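MtVAO615 (Myceliophthora thermophila, PDB 6F72) is probably a secreted flavoprotein oxidase that binds FAD bicovalently and, once reduced, reacts rapidly with molecular oxygen, although no substrate has been identified so far. Local coordinates at residues H91-F103 with K153-G165. Sequence-based numbering, arbitrary orientation.
Sequences HVNAPGDVLSQNF and KNTGHDYLGKSTG. With FAD (flavin-adenine dinucleotide), chain E; NAG (2-acetamido-2-deoxy-beta-D-glucopyranose), chain C.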
# COMPACT_ATOMS: atom_id res chain seq x y z
N HIS A 91 3.26 15.60 4.59
CA HIS A 91 4.28 14.84 3.90
C HIS A 91 3.82 14.34 2.52
O HIS A 91 4.58 14.37 1.54
CB HIS A 91 4.67 13.66 4.76
CG HIS A 91 6.14 13.41 4.81
ND1 HIS A 91 6.76 12.84 5.90
CD2 HIS A 91 7.12 13.67 3.90
CE1 HIS A 91 8.05 12.74 5.66
NE2 HIS A 91 8.30 13.24 4.46
N VAL A 92 2.57 13.88 2.47
CA VAL A 92 1.98 13.41 1.24
C VAL A 92 1.85 14.56 0.22
O VAL A 92 1.93 14.31 -0.98
CB VAL A 92 0.62 12.71 1.52
CG1 VAL A 92 -0.22 12.60 0.26
CG2 VAL A 92 0.85 11.32 2.10
N ASN A 93 1.72 15.80 0.72
CA ASN A 93 1.53 16.98 -0.14
C ASN A 93 2.81 17.49 -0.80
O ASN A 93 2.76 18.34 -1.69
CB ASN A 93 0.88 18.13 0.64
CG ASN A 93 -0.62 17.96 0.81
OD1 ASN A 93 -1.24 17.05 0.26
ND2 ASN A 93 -1.21 18.85 1.59
N ALA A 94 3.96 16.99 -0.34
CA ALA A 94 5.25 17.39 -0.90
C ALA A 94 5.46 16.73 -2.27
O ALA A 94 5.15 15.54 -2.44
CB ALA A 94 6.37 17.04 0.06
N PRO A 95 5.95 17.51 -3.26
CA PRO A 95 6.14 17.02 -4.63
C PRO A 95 7.07 15.81 -4.77
O PRO A 95 6.69 14.82 -5.35
CB PRO A 95 6.72 18.23 -5.36
CG PRO A 95 6.17 19.39 -4.61
CD PRO A 95 6.26 18.96 -3.18
N GLY A 96 8.28 15.90 -4.23
CA GLY A 96 9.27 14.86 -4.47
C GLY A 96 9.59 13.97 -3.28
O GLY A 96 10.48 13.13 -3.38
N ASP A 97 8.88 14.15 -2.16
CA ASP A 97 9.16 13.38 -0.95
C ASP A 97 8.47 12.04 -1.01
O ASP A 97 7.41 11.91 -1.63
CB ASP A 97 8.70 14.09 0.33
CG ASP A 97 9.80 14.91 0.98
OD1 ASP A 97 9.97 16.08 0.57
OD2 ASP A 97 10.49 14.38 1.91
N VAL A 98 9.07 11.04 -0.36
CA VAL A 98 8.36 9.79 -0.05
C VAL A 98 8.24 9.63 1.46
O VAL A 98 8.95 10.33 2.21
CB VAL A 98 8.96 8.55 -0.75
CG1 VAL A 98 8.69 8.61 -2.25
CG2 VAL A 98 10.45 8.39 -0.48
N LEU A 99 7.35 8.75 1.92
CA LEU A 99 7.15 8.56 3.36
C LEU A 99 8.21 7.68 4.05
O LEU A 99 8.39 7.74 5.28
CB LEU A 99 5.74 8.03 3.64
CG LEU A 99 4.45 8.83 3.42
CD1 LEU A 99 3.30 7.97 3.93
CD2 LEU A 99 4.43 10.15 4.16
N SER A 100 8.95 6.89 3.26
CA SER A 100 9.89 5.92 3.83
C SER A 100 11.21 6.53 4.29
O SER A 100 12.02 6.99 3.47
CB SER A 100 10.16 4.76 2.86
OG SER A 100 11.28 4.01 3.26
N GLN A 101 11.43 6.46 5.61
CA GLN A 101 12.67 6.95 6.23
C GLN A 101 13.87 6.19 5.67
O GLN A 101 14.96 6.74 5.58
CB GLN A 101 12.64 6.80 7.76
CG GLN A 101 11.41 7.35 8.49
CD GLN A 101 10.29 6.33 8.62
OE1 GLN A 101 10.17 5.41 7.82
NE2 GLN A 101 9.44 6.51 9.64
N ASN A 102 13.66 4.93 5.28
CA ASN A 102 14.74 4.13 4.71
C ASN A 102 15.16 4.62 3.33
O ASN A 102 16.34 4.60 3.00
CB ASN A 102 14.37 2.64 4.69
CG ASN A 102 15.53 1.74 4.27
OD1 ASN A 102 16.69 2.01 4.56
ND2 ASN A 102 15.19 0.64 3.61
N PHE A 103 14.19 5.05 2.52
CA PHE A 103 14.49 5.56 1.19
C PHE A 103 14.91 7.04 1.20
O PHE A 103 15.66 7.44 0.33
CB PHE A 103 13.38 5.21 0.16
CG PHE A 103 13.35 3.75 -0.19
CD1 PHE A 103 14.24 3.22 -1.13
CD2 PHE A 103 12.50 2.87 0.49
CE1 PHE A 103 14.26 1.87 -1.42
CE2 PHE A 103 12.51 1.51 0.21
CZ PHE A 103 13.39 1.01 -0.74
N LYS A 153 4.79 8.79 -8.93
CA LYS A 153 4.50 8.97 -7.51
C LYS A 153 3.13 9.55 -7.30
O LYS A 153 2.77 10.55 -7.91
CB LYS A 153 5.57 9.84 -6.78
CG LYS A 153 5.36 9.82 -5.27
CD LYS A 153 6.10 10.88 -4.48
CE LYS A 153 5.30 12.17 -4.40
NZ LYS A 153 5.52 12.90 -3.12
N ASN A 154 2.39 8.93 -6.40
CA ASN A 154 1.04 9.35 -6.08
C ASN A 154 1.02 9.97 -4.68
O ASN A 154 0.80 11.18 -4.56
CB ASN A 154 0.07 8.16 -6.24
CG ASN A 154 -1.33 8.47 -5.76
OD1 ASN A 154 -1.75 9.63 -5.72
ND2 ASN A 154 -2.07 7.43 -5.39
N THR A 155 1.25 9.15 -3.66
CA THR A 155 1.25 9.56 -2.25
C THR A 155 2.65 9.43 -1.59
O THR A 155 2.91 10.04 -0.54
CB THR A 155 0.26 8.70 -1.39
OG1 THR A 155 0.68 7.33 -1.39
CG2 THR A 155 -1.17 8.77 -1.92
N GLY A 156 3.52 8.62 -2.20
CA GLY A 156 4.81 8.23 -1.63
C GLY A 156 4.77 7.21 -0.49
O GLY A 156 5.77 7.06 0.25
N HIS A 157 3.65 6.51 -0.34
CA HIS A 157 3.50 5.48 0.67
C HIS A 157 4.34 4.24 0.46
O HIS A 157 4.50 3.47 1.40
CB HIS A 157 2.06 5.00 0.76
CG HIS A 157 1.33 5.49 1.96
ND1 HIS A 157 1.40 4.88 3.20
CD2 HIS A 157 0.45 6.52 2.07
CE1 HIS A 157 0.62 5.56 4.03
NE2 HIS A 157 0.02 6.53 3.37
N ASP A 158 4.89 4.04 -0.74
CA ASP A 158 5.46 2.72 -1.09
C ASP A 158 6.58 2.22 -0.19
O ASP A 158 7.64 2.84 -0.10
CB ASP A 158 5.93 2.62 -2.54
CG ASP A 158 6.06 1.16 -2.98
OD1 ASP A 158 5.02 0.51 -3.30
OD2 ASP A 158 7.21 0.66 -2.98
N TYR A 159 6.34 1.05 0.42
CA TYR A 159 7.29 0.45 1.34
C TYR A 159 8.57 -0.01 0.65
O TYR A 159 9.57 -0.21 1.32
CB TYR A 159 6.65 -0.70 2.14
CG TYR A 159 5.59 -0.25 3.11
CD1 TYR A 159 5.91 0.54 4.22
CD2 TYR A 159 4.25 -0.63 2.94
CE1 TYR A 159 4.93 0.96 5.12
CE2 TYR A 159 3.27 -0.22 3.84
CZ TYR A 159 3.61 0.58 4.92
OH TYR A 159 2.65 0.99 5.83
N LEU A 160 8.53 -0.18 -0.67
CA LEU A 160 9.64 -0.75 -1.42
C LEU A 160 10.38 0.31 -2.22
O LEU A 160 11.27 0.00 -3.02
CB LEU A 160 9.17 -1.93 -2.32
CG LEU A 160 8.49 -3.21 -1.75
CD1 LEU A 160 7.01 -3.06 -1.41
CD2 LEU A 160 8.65 -4.39 -2.71
N GLY A 161 10.05 1.59 -1.99
CA GLY A 161 10.69 2.69 -2.70
C GLY A 161 10.30 2.81 -4.17
O GLY A 161 10.96 3.55 -4.94
N LYS A 162 9.23 2.13 -4.57
CA LYS A 162 8.82 2.05 -5.97
C LYS A 162 8.34 3.40 -6.57
O LYS A 162 8.20 3.54 -7.79
CB LYS A 162 7.81 0.91 -6.18
CG LYS A 162 8.38 -0.47 -5.83
CD LYS A 162 7.30 -1.52 -5.56
CE LYS A 162 6.37 -1.75 -6.76
NZ LYS A 162 5.20 -2.59 -6.38
N SER A 163 8.13 4.40 -5.70
CA SER A 163 7.75 5.73 -6.13
C SER A 163 8.84 6.84 -5.95
O SER A 163 8.50 8.01 -6.02
CB SER A 163 6.41 6.12 -5.50
OG SER A 163 6.48 6.16 -4.09
N THR A 164 10.10 6.47 -5.69
CA THR A 164 11.27 7.35 -5.92
C THR A 164 12.25 6.75 -6.91
O THR A 164 12.10 5.60 -7.34
CB THR A 164 12.11 7.72 -4.66
OG1 THR A 164 12.11 6.66 -3.68
CG2 THR A 164 11.75 9.11 -4.07
N GLY A 165 13.24 7.55 -7.29
CA GLY A 165 14.35 7.12 -8.13
C GLY A 165 15.34 8.26 -8.32
O GLY A 165 14.96 9.36 -8.73
PA FAD E . 2.78 5.40 -4.07
O1A FAD E . 4.08 5.11 -3.37
O2A FAD E . 2.60 6.80 -4.58
O5B FAD E . 2.62 4.35 -5.28
C5B FAD E . 2.93 2.97 -5.13
C4B FAD E . 3.30 2.33 -6.46
O4B FAD E . 2.23 2.51 -7.39
C3B FAD E . 4.53 2.91 -7.13
O3B FAD E . 5.19 1.83 -7.79
C2B FAD E . 3.99 3.88 -8.16
O2B FAD E . 4.87 4.01 -9.29
C1B FAD E . 2.67 3.24 -8.55
N9A FAD E . 1.60 4.20 -8.91
C8A FAD E . 0.86 4.93 -8.04
N7A FAD E . -0.06 5.67 -8.69
C5A FAD E . 0.07 5.41 -10.00
C6A FAD E . -0.59 5.86 -11.25
N6A FAD E . -1.59 6.77 -11.18
N1A FAD E . -0.16 5.36 -12.42
C2A FAD E . 0.85 4.46 -12.50
N3A FAD E . 1.50 4.00 -11.40
C4A FAD E . 1.16 4.43 -10.15
N1 FAD E . -2.35 -1.72 1.79
C2 FAD E . -3.43 -2.52 2.00
O2 FAD E . -3.70 -3.40 1.15
N3 FAD E . -4.21 -2.39 3.09
C4 FAD E . -3.99 -1.49 4.06
O4 FAD E . -4.74 -1.41 5.06
C4X FAD E . -2.84 -0.58 3.90
N5 FAD E . -2.55 0.37 4.82
C5X FAD E . -1.49 1.21 4.68
C6 FAD E . -1.21 2.19 5.65
C7 FAD E . -0.10 3.05 5.47
C7M FAD E . 0.18 4.10 6.53
C8 FAD E . 0.77 2.93 4.24
C8M FAD E . 1.92 3.86 3.91
C9 FAD E . 0.47 1.95 3.30
C9A FAD E . -0.61 1.08 3.46
N10 FAD E . -0.91 0.11 2.48
C10 FAD E . -2.01 -0.75 2.68
C1' FAD E . -0.03 -0.05 1.32
C2' FAD E . -0.50 0.45 -0.01
O2' FAD E . -1.49 -0.46 -0.49
C3' FAD E . 0.74 0.42 -0.90
O3' FAD E . 1.86 1.06 -0.26
C4' FAD E . 0.47 1.08 -2.25
O4' FAD E . 1.56 0.82 -3.13
C5' FAD E . 0.19 2.57 -2.10
O5' FAD E . 0.04 3.20 -3.37
P FAD E . 0.06 4.80 -3.47
O1P FAD E . -0.87 5.36 -2.42
O2P FAD E . -0.11 5.11 -4.93
O3P FAD E . 1.58 5.13 -3.04
C1 NAG C . 21.74 4.65 1.40
C2 NAG C . 21.16 3.51 0.52
C3 NAG C . 22.23 2.46 0.22
C4 NAG C . 23.52 3.06 -0.35
C5 NAG C . 23.96 4.28 0.47
C6 NAG C . 25.07 5.06 -0.22
C7 NAG C . 18.75 2.96 0.62
C8 NAG C . 17.71 2.21 1.39
N2 NAG C . 19.99 2.86 1.11
O3 NAG C . 21.68 1.50 -0.70
O4 NAG C . 24.59 2.11 -0.27
O5 NAG C . 22.88 5.19 0.73
O6 NAG C . 25.77 5.79 0.80
O7 NAG C . 18.45 3.60 -0.38
O HOH W 1 2.55 12.79 -2.99
O HOH W 2 5.26 11.75 0.15
O HOH W 3 10.38 1.45 3.34
O HOH W 4 8.04 5.45 0.47
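Lys-153 drives its ammonium group into the bend of 94-97, where NZ donates to Asp-97 O at 2.6 Å, in the carbonyl plane, and to Ala-94 O at 2.8 Å; a weak bond to Pro-95 O adds a third carbonyl. Its CG lies anti to the backbone N (chi1 -171°), and bends at chi3 and chi4 turn NZ in among these carbonyl oxygens. A water that accepts from NZ donates to Val-92 O and Asn-154 O, tying the two backbones together. With an alanine in place of Lys-153, the carbonyls of Ala-94 and Asp-97 would probably lose their charged donor and a gap would be left beside the 94-97 backbone. Beyond the lysine, Leu-99 N donates almost straight to Gly-156 O (2.9 Å), and Val-98 sets CG1 3.6 Å from Thr-164 CG2. The positive phi of Gly-156 suits a glycine, and the chain packs closely there against Val-98 and Asp-97. Leu-99 CD1 sits 3.5 Å over the centre of the His-157 ring, a CH-pi contact that covers one face of the imidazole, while ND1 is bonded covalently to FAD C8M and NE2 is hydrogen-bonded to Thr-224. At the far end Gly-161 CA lies over the face of the Phe-103 ring, 3.5 Å from its centroid, a close approach that leaves little room at CA. Ser-100 OG caps the helix beginning at Gln-101 and donates to a water that reaches Tyr-159 O. On the cofactor side, the backbone N atoms of Asn-154, Thr-155 and Gly-156 all donate to FAD O2A, and Ser-163 OG donates to O1A at 2.7 Å. Segment 91-103 thus backs the pyrophosphate-binding loop after strand 150-153 in the PCMH-type FAD domain, whose histidine, with Cys-222, anchors the bicovalent flavin.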